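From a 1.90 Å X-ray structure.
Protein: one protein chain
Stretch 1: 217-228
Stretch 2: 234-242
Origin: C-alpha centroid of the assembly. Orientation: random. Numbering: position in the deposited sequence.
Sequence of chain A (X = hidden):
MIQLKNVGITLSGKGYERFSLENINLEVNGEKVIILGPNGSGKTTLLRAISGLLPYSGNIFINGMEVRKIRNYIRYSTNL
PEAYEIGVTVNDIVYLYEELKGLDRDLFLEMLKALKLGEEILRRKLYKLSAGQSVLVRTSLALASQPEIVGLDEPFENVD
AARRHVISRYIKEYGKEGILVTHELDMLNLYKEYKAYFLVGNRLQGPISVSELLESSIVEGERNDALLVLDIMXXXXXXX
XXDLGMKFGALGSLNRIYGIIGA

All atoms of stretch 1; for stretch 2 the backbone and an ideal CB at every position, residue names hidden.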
ATOM      1  N   SER A 217     -19.010   4.288  12.350  1.00 24.24           N
ATOM      2  CA  SER A 217     -19.726   5.339  11.639  1.00 26.04           C
ATOM      3  C   SER A 217     -18.819   6.541  11.540  1.00 26.70           C
ATOM      4  O   SER A 217     -17.939   6.720  12.360  1.00 26.32           O
ATOM      5  CB  SER A 217     -21.016   5.732  12.379  1.00 26.28           C
ATOM      6  OG  SER A 217     -21.915   4.639  12.431  1.00 27.54           O
ATOM      7  N   ILE A 218     -19.032   7.375  10.536  1.00 27.66           N
ATOM      8  CA  ILE A 218     -18.202   8.557  10.395  1.00 29.20           C
ATOM      9  C   ILE A 218     -19.044   9.825  10.517  1.00 29.94           C
ATOM     10  O   ILE A 218     -20.079   9.947   9.852  1.00 30.90           O
ATOM     11  CB  ILE A 218     -17.368   8.485   9.085  1.00 29.90           C
ATOM     12  CG1 ILE A 218     -16.239   9.508   9.099  1.00 30.90           C
ATOM     13  CG2 ILE A 218     -18.257   8.582   7.839  1.00 31.28           C
ATOM     14  CD1 ILE A 218     -15.036   9.081   8.287  1.00 34.25           C
ATOM     15  N   VAL A 219     -18.626  10.742  11.386  1.00 30.54           N
ATOM     16  CA  VAL A 219     -19.390  11.972  11.636  1.00 31.45           C
ATOM     17  C   VAL A 219     -18.533  13.227  11.701  1.00 32.39           C
ATOM     18  O   VAL A 219     -17.380  13.180  12.115  1.00 32.05           O
ATOM     19  CB  VAL A 219     -20.240  11.869  12.945  1.00 31.60           C
ATOM     20  CG1 VAL A 219     -21.100  10.617  12.930  1.00 31.05           C
ATOM     21  CG2 VAL A 219     -19.359  11.898  14.185  1.00 31.53           C
ATOM     22  N   GLU A 220     -19.116  14.364  11.312  1.00 33.83           N
ATOM     23  CA  GLU A 220     -18.493  15.669  11.500  1.00 35.09           C
ATOM     24  C   GLU A 220     -18.358  15.957  12.981  1.00 35.62           C
ATOM     25  O   GLU A 220     -19.209  15.543  13.769  1.00 36.15           O
ATOM     26  CB  GLU A 220     -19.340  16.756  10.834  1.00 35.12           C
ATOM     27  CG  GLU A 220     -18.590  18.035  10.530  1.00 36.30           C
ATOM     28  CD  GLU A 220     -19.479  19.102   9.907  1.00 37.10           C
ATOM     29  OE1 GLU A 220     -20.602  18.776   9.452  1.00 41.21           O
ATOM     30  OE2 GLU A 220     -19.053  20.277   9.868  1.00 39.15           O
ATOM     31  N   GLY A 221     -17.285  16.650  13.356  1.00 36.28           N
ATOM     32  CA  GLY A 221     -17.036  17.057  14.736  1.00 37.23           C
ATOM     33  C   GLY A 221     -16.132  16.113  15.512  1.00 38.05           C
ATOM     34  O   GLY A 221     -15.936  14.962  15.117  1.00 38.18           O
ATOM     35  N   GLU A 222     -15.586  16.604  16.619  1.00 38.97           N
ATOM     36  CA  GLU A 222     -14.820  15.779  17.558  1.00 40.35           C
ATOM     37  C   GLU A 222     -15.704  15.124  18.636  1.00 40.98           C
ATOM     38  O   GLU A 222     -16.133  15.801  19.569  1.00 41.46           O
ATOM     39  CB  GLU A 222     -13.708  16.601  18.219  1.00 40.37           C
ATOM     40  CG  GLU A 222     -12.954  15.831  19.307  1.00 42.56           C
ATOM     41  CD  GLU A 222     -11.563  16.374  19.590  1.00 45.46           C
ATOM     42  OE1 GLU A 222     -11.338  17.603  19.459  1.00 46.02           O
ATOM     43  OE2 GLU A 222     -10.693  15.553  19.962  1.00 47.19           O
ATOM     44  N   ARG A 223     -15.949  13.818  18.511  1.00 41.47           N
ATOM     45  CA  ARG A 223     -16.764  13.058  19.469  1.00 42.32           C
ATOM     46  C   ARG A 223     -15.916  12.437  20.562  1.00 42.71           C
ATOM     47  O   ARG A 223     -14.772  12.052  20.323  1.00 42.83           O
ATOM     48  CB  ARG A 223     -17.546  11.948  18.766  1.00 42.58           C
ATOM     49  CG  ARG A 223     -18.499  12.419  17.692  1.00 43.98           C
ATOM     50  CD  ARG A 223     -19.776  13.008  18.279  1.00 47.86           C
ATOM     51  NE  ARG A 223     -20.370  13.971  17.347  1.00 50.95           N
ATOM     52  CZ  ARG A 223     -21.378  13.706  16.519  1.00 52.44           C
ATOM     53  NH1 ARG A 223     -21.943  12.502  16.505  1.00 53.68           N
ATOM     54  NH2 ARG A 223     -21.826  14.654  15.700  1.00 53.22           N
ATOM     55  N   ASN A 224     -16.497  12.309  21.757  1.00 43.46           N
ATOM     56  CA  ASN A 224     -15.758  11.889  22.959  1.00 43.75           C
ATOM     57  C   ASN A 224     -15.153  10.484  22.967  1.00 42.71           C
ATOM     58  O   ASN A 224     -13.990  10.316  23.344  1.00 43.21           O
ATOM     59  CB  ASN A 224     -16.592  12.116  24.231  1.00 44.49           C
ATOM     60  CG  ASN A 224     -16.361  13.495  24.837  1.00 46.99           C
ATOM     61  OD1 ASN A 224     -16.477  14.518  24.155  1.00 50.48           O
ATOM     62  ND2 ASN A 224     -16.029  13.528  26.125  1.00 49.68           N
ATOM     63  N   ASP A 225     -15.929   9.481  22.572  1.00 41.42           N
ATOM     64  CA  ASP A 225     -15.427   8.109  22.622  1.00 40.36           C
ATOM     65  C   ASP A 225     -14.970   7.613  21.245  1.00 38.08           C
ATOM     66  O   ASP A 225     -15.024   6.416  20.953  1.00 37.81           O
ATOM     67  CB  ASP A 225     -16.492   7.170  23.208  1.00 41.25           C
ATOM     68  CG  ASP A 225     -15.923   5.809  23.618  1.00 43.99           C
ATOM     69  OD1 ASP A 225     -16.564   4.780  23.308  1.00 45.65           O
ATOM     70  OD2 ASP A 225     -14.837   5.768  24.242  1.00 48.27           O
ATOM     71  N   ALA A 226     -14.508   8.535  20.407  1.00 35.46           N
ATOM     72  CA  ALA A 226     -14.155   8.206  19.012  1.00 32.50           C
ATOM     73  C   ALA A 226     -12.992   7.209  18.909  1.00 30.57           C
ATOM     74  O   ALA A 226     -12.045   7.286  19.678  1.00 31.19           O
ATOM     75  CB  ALA A 226     -13.852   9.480  18.243  1.00 32.46           C
ATOM     76  N   LEU A 227     -13.069   6.264  17.977  1.00 27.99           N
ATOM     77  CA  LEU A 227     -11.945   5.365  17.719  1.00 26.30           C
ATOM     78  C   LEU A 227     -10.774   6.147  17.115  1.00 25.73           C
ATOM     79  O   LEU A 227      -9.595   5.850  17.375  1.00 25.02           O
ATOM     80  CB  LEU A 227     -12.356   4.247  16.773  1.00 26.28           C
ATOM     81  CG  LEU A 227     -13.351   3.180  17.230  1.00 26.08           C
ATOM     82  CD1 LEU A 227     -14.068   2.647  15.999  1.00 24.44           C
ATOM     83  CD2 LEU A 227     -12.639   2.032  17.976  1.00 24.58           C
ATOM     84  N   LEU A 228     -11.104   7.143  16.297  1.00 23.76           N
ATOM     85  CA  LEU A 228     -10.082   8.015  15.711  1.00 23.09           C
ATOM     86  C   LEU A 228     -10.706   9.335  15.310  1.00 23.03           C
ATOM     87  O   LEU A 228     -11.784   9.347  14.727  1.00 22.92           O
ATOM     88  CB  LEU A 228      -9.460   7.337  14.477  1.00 22.78           C
ATOM     89  CG  LEU A 228      -8.374   8.104  13.700  1.00 22.18           C
ATOM     90  CD1 LEU A 228      -7.140   8.293  14.572  1.00 19.81           C
ATOM     91  CD2 LEU A 228      -8.014   7.334  12.423  1.00 20.90           C
ATOM     92  N   UNK A 234      -9.921  22.507   8.302  1.00 41.66           N
ATOM     93  CA  UNK A 234      -9.887  22.947   9.694  1.00 42.09           C
ATOM     94  C   UNK A 234     -10.721  22.076  10.630  1.00 41.47           C
ATOM     95  O   UNK A 234     -10.434  21.989  11.824  1.00 42.06           O
ATOM     96  CB  UNK A 234     -10.374  24.395   9.784  1.00 42.09           C
ATOM     97  N   UNK A 235     -11.721  21.410  10.060  1.00 39.87           N
ATOM     98  CA  UNK A 235     -12.686  20.630  10.804  1.00 38.58           C
ATOM     99  C   UNK A 235     -12.138  19.322  11.389  1.00 37.21           C
ATOM    100  O   UNK A 235     -10.969  18.948  11.195  1.00 36.53           O
ATOM    101  CB  UNK A 235     -13.874  20.316   9.893  1.00 38.58           C
ATOM    102  N   UNK A 236     -13.000  18.648  12.133  1.00 35.18           N
ATOM    103  CA  UNK A 236     -12.674  17.369  12.712  1.00 34.22           C
ATOM    104  C   UNK A 236     -13.731  16.409  12.252  1.00 32.81           C
ATOM    105  O   UNK A 236     -14.897  16.775  12.130  1.00 32.93           O
ATOM    106  CB  UNK A 236     -12.585  17.430  14.238  1.00 34.22           C
ATOM    107  N   UNK A 237     -13.306  15.193  11.944  1.00 30.83           N
ATOM    108  CA  UNK A 237     -14.200  14.136  11.515  1.00 29.49           C
ATOM    109  C   UNK A 237     -13.933  12.949  12.418  1.00 28.34           C
ATOM    110  O   UNK A 237     -12.803  12.464  12.508  1.00 27.83           O
ATOM    111  CB  UNK A 237     -14.004  13.783  10.039  1.00 29.49           C
ATOM    112  N   UNK A 238     -14.966  12.490  13.115  1.00 27.14           N
ATOM    113  CA  UNK A 238     -14.794  11.401  14.063  1.00 26.11           C
ATOM    114  C   UNK A 238     -15.264  10.084  13.511  1.00 25.52           C
ATOM    115  O   UNK A 238     -16.352   9.983  12.920  1.00 24.68           O
ATOM    116  CB  UNK A 238     -15.539  11.707  15.364  1.00 26.11           C
ATOM    117  N   UNK A 239     -14.436   9.060  13.733  1.00 24.63           N
ATOM    118  CA  UNK A 239     -14.802   7.680  13.469  1.00 24.65           C
ATOM    119  C   UNK A 239     -15.223   7.086  14.821  1.00 25.91           C
ATOM    120  O   UNK A 239     -14.411   6.994  15.766  1.00 24.07           O
ATOM    121  CB  UNK A 239     -13.654   6.898  12.828  1.00 24.65           C
ATOM    122  N   UNK A 240     -16.508   6.727  14.900  1.00 27.66           N
ATOM    123  CA  UNK A 240     -17.150   6.282  16.148  1.00 29.21           C
ATOM    124  C   UNK A 240     -17.711   4.846  16.046  1.00 31.07           C
ATOM    125  O   UNK A 240     -18.218   4.423  15.003  1.00 31.35           O
ATOM    126  CB  UNK A 240     -18.277   7.248  16.519  1.00 29.21           C
ATOM    127  N   UNK A 241     -17.607   4.093  17.136  1.00 33.16           N
ATOM    128  CA  UNK A 241     -18.107   2.727  17.178  1.00 35.52           C
ATOM    129  C   UNK A 241     -19.636   2.746  17.295  1.00 37.16           C
ATOM    130  O   UNK A 241     -20.193   3.515  18.070  1.00 37.38           O
ATOM    131  CB  UNK A 241     -17.481   1.957  18.342  1.00 35.52           C
ATOM    132  N   UNK A 242     -20.313   1.910  16.520  1.00 39.13           N
ATOM    133  CA  UNK A 242     -21.776   1.940  16.503  1.00 41.84           C
ATOM    134  C   UNK A 242     -22.366   3.174  15.829  1.00 43.27           C
ATOM    135  O   UNK A 242     -21.682   3.844  15.048  1.00 43.73           O
ATOM    136  CB  UNK A 242     -22.302   1.856  17.937  1.00 41.84           C
TER

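Position 234 precedes the strand, and its ideal CB has no atom of stretch 1 within 5.5 Å. Stretch 1 sets no preference; the residue is Asp234.

At 235 the CA-to-CB bond points toward stretch 1, and the ideal CB lies 5.2 Å from Glu220 OE2. A carboxylate at that range favours a long basic side chain, though a polar one could also serve. Lys235 forms a salt bridge, NZ to Glu220 OE2 at 2.7 Å; the hydrogen bond within it is weak, and OE2 is less surely placed.

Position 236 sends its CB sideways, 3.9 Å from Glu222 N, while its carbonyl O accepts from Gly221 N at 2.7 Å. Glu222 offers a negative charge nearby, so lysine, arginine or a neutral polar chain would suit. Lys236 runs alongside it, with CE 3.3 Å from Glu222 OE1, but its NZ stays 4.3 Å from that same OE1, beyond salt-bridge range.

Position 237 pairs with Glu220 without hydrogen bonds, and its CB falls on the sheet face carrying Ile218 and Glu220. The ideal CB is 4.9 Å from Ile218 CG1, which calls for an apolar, perhaps beta-branched, residue. Val237 supplies it, CG1 meeting Ile218 CG1 at 3.4 Å.

Position 238 is hemmed in by polar atoms. Its backbone makes two hydrogen bonds with Val219: N to Val219 O at 2.7 Å, and O from Val219 N at 2.8 Å. The ideal CB sits only 3.3 Å from Gly221 O and 3.8 Å from Arg223 N. An acceptor and a donor so near favour a small hydroxyl side chain, serine best; threonine's methyl, with the hydroxyl kept in place, would run into Ala226 CB. In Ser238 (chi1 m), OG donates to Gly221 O at 2.6 Å and accepts from Arg223 N at 2.9 Å, tying the loop after strand 217-220 to this strand.

At 239 the backbone turns to the other segment: N donates to Leu228 O at 2.8 Å, and O receives weak bonds from Leu227 N at 2.7 Å and Leu228 N at 3.4 Å. The ideal CB lies 3.6 Å from Leu228 O and 4.9 Å from Leu227 CB, so an aliphatic side chain such as isoleucine, valine or leucine would suit. Ile239 reaches both segments, CG1 lying 3.9 Å from Ile218 CD1 and CD1 4.3 Å from Leu228 CD2.

Position 240 pairs with Ser217, its N to Ser217 O at 2.9 Å and its O from Ser217 N at 2.8 Å. The ideal CB is 4.9 Å from Ala226 CA, room for a compact aliphatic chain. Val240 CG1 touches Arg223 CB at 3.8 Å and Ala226 CB at 4.2 Å.

Position 241 points sideways, its CB 4.2 Å from Leu227 CD1; many side chains with an aliphatic stem fit. It is Lys241, whose N donates to a water that in turn donates to Asp225 O.

At 242, phi of 71° favours glycine. Gly242 O accepts from Ser217 OG at 2.7 Å.

Stretch 2 234-242: DKKVSIVKG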
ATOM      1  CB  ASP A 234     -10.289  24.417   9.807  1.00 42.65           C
ATOM      2  CG  ASP A 234      -9.096  25.343   9.712  1.00 45.51           C
ATOM      3  OD1 ASP A 234      -7.949  24.861   9.916  1.00 48.05           O
ATOM      4  OD2 ASP A 234      -9.295  26.551   9.441  1.00 49.03           O
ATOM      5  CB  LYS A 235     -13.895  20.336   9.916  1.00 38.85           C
ATOM      6  CG  LYS A 235     -14.383  21.523   9.068  1.00 39.87           C
ATOM      7  CD  LYS A 235     -15.575  21.121   8.207  1.00 39.95           C
ATOM      8  CE  LYS A 235     -16.891  21.644   8.780  1.00 42.03           C
ATOM      9  NZ  LYS A 235     -17.982  21.617   7.749  1.00 43.26           N
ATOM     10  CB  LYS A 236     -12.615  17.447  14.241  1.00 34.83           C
ATOM     11  CG  LYS A 236     -11.522  18.375  14.774  1.00 36.19           C
ATOM     12  CD  LYS A 236     -11.057  17.942  16.137  1.00 38.99           C
ATOM     13  CE  LYS A 236      -9.982  18.863  16.682  1.00 40.39           C
ATOM     14  NZ  LYS A 236      -8.631  18.475  16.227  1.00 40.37           N
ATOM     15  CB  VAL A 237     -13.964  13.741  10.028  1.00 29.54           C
ATOM     16  CG1 VAL A 237     -14.725  12.507   9.680  1.00 29.10           C
ATOM     17  CG2 VAL A 237     -14.372  14.871   9.090  1.00 30.71           C
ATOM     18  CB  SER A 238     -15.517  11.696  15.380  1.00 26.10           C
ATOM     19  OG  SER A 238     -14.889  12.770  16.046  1.00 26.12           O
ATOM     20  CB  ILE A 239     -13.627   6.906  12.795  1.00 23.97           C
ATOM     21  CG1 ILE A 239     -13.275   7.566  11.445  1.00 24.48           C
ATOM     22  CG2 ILE A 239     -13.981   5.480  12.580  1.00 22.03           C
ATOM     23  CD1 ILE A 239     -11.976   7.070  10.799  1.00 26.19           C
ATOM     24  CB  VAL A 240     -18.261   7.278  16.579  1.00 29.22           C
ATOM     25  CG1 VAL A 240     -17.680   8.684  16.801  1.00 28.42           C
ATOM     26  CG2 VAL A 240     -19.366   7.335  15.532  1.00 29.26           C
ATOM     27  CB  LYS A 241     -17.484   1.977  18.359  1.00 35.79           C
ATOM     28  CG  LYS A 241     -17.561   0.487  18.203  1.00 37.06           C
ATOM     29  CD  LYS A 241     -16.562  -0.256  19.103  1.00 38.60           C
ATOM     30  CE  LYS A 241     -16.447  -1.688  18.643  1.00 38.25           C
ATOM     31  NZ  LYS A 241     -15.597  -1.772  17.415  1.00 40.03           N
TER
HETATM   32  O   HOH W   1     -16.673   5.383  19.429  1.00 38.06           O
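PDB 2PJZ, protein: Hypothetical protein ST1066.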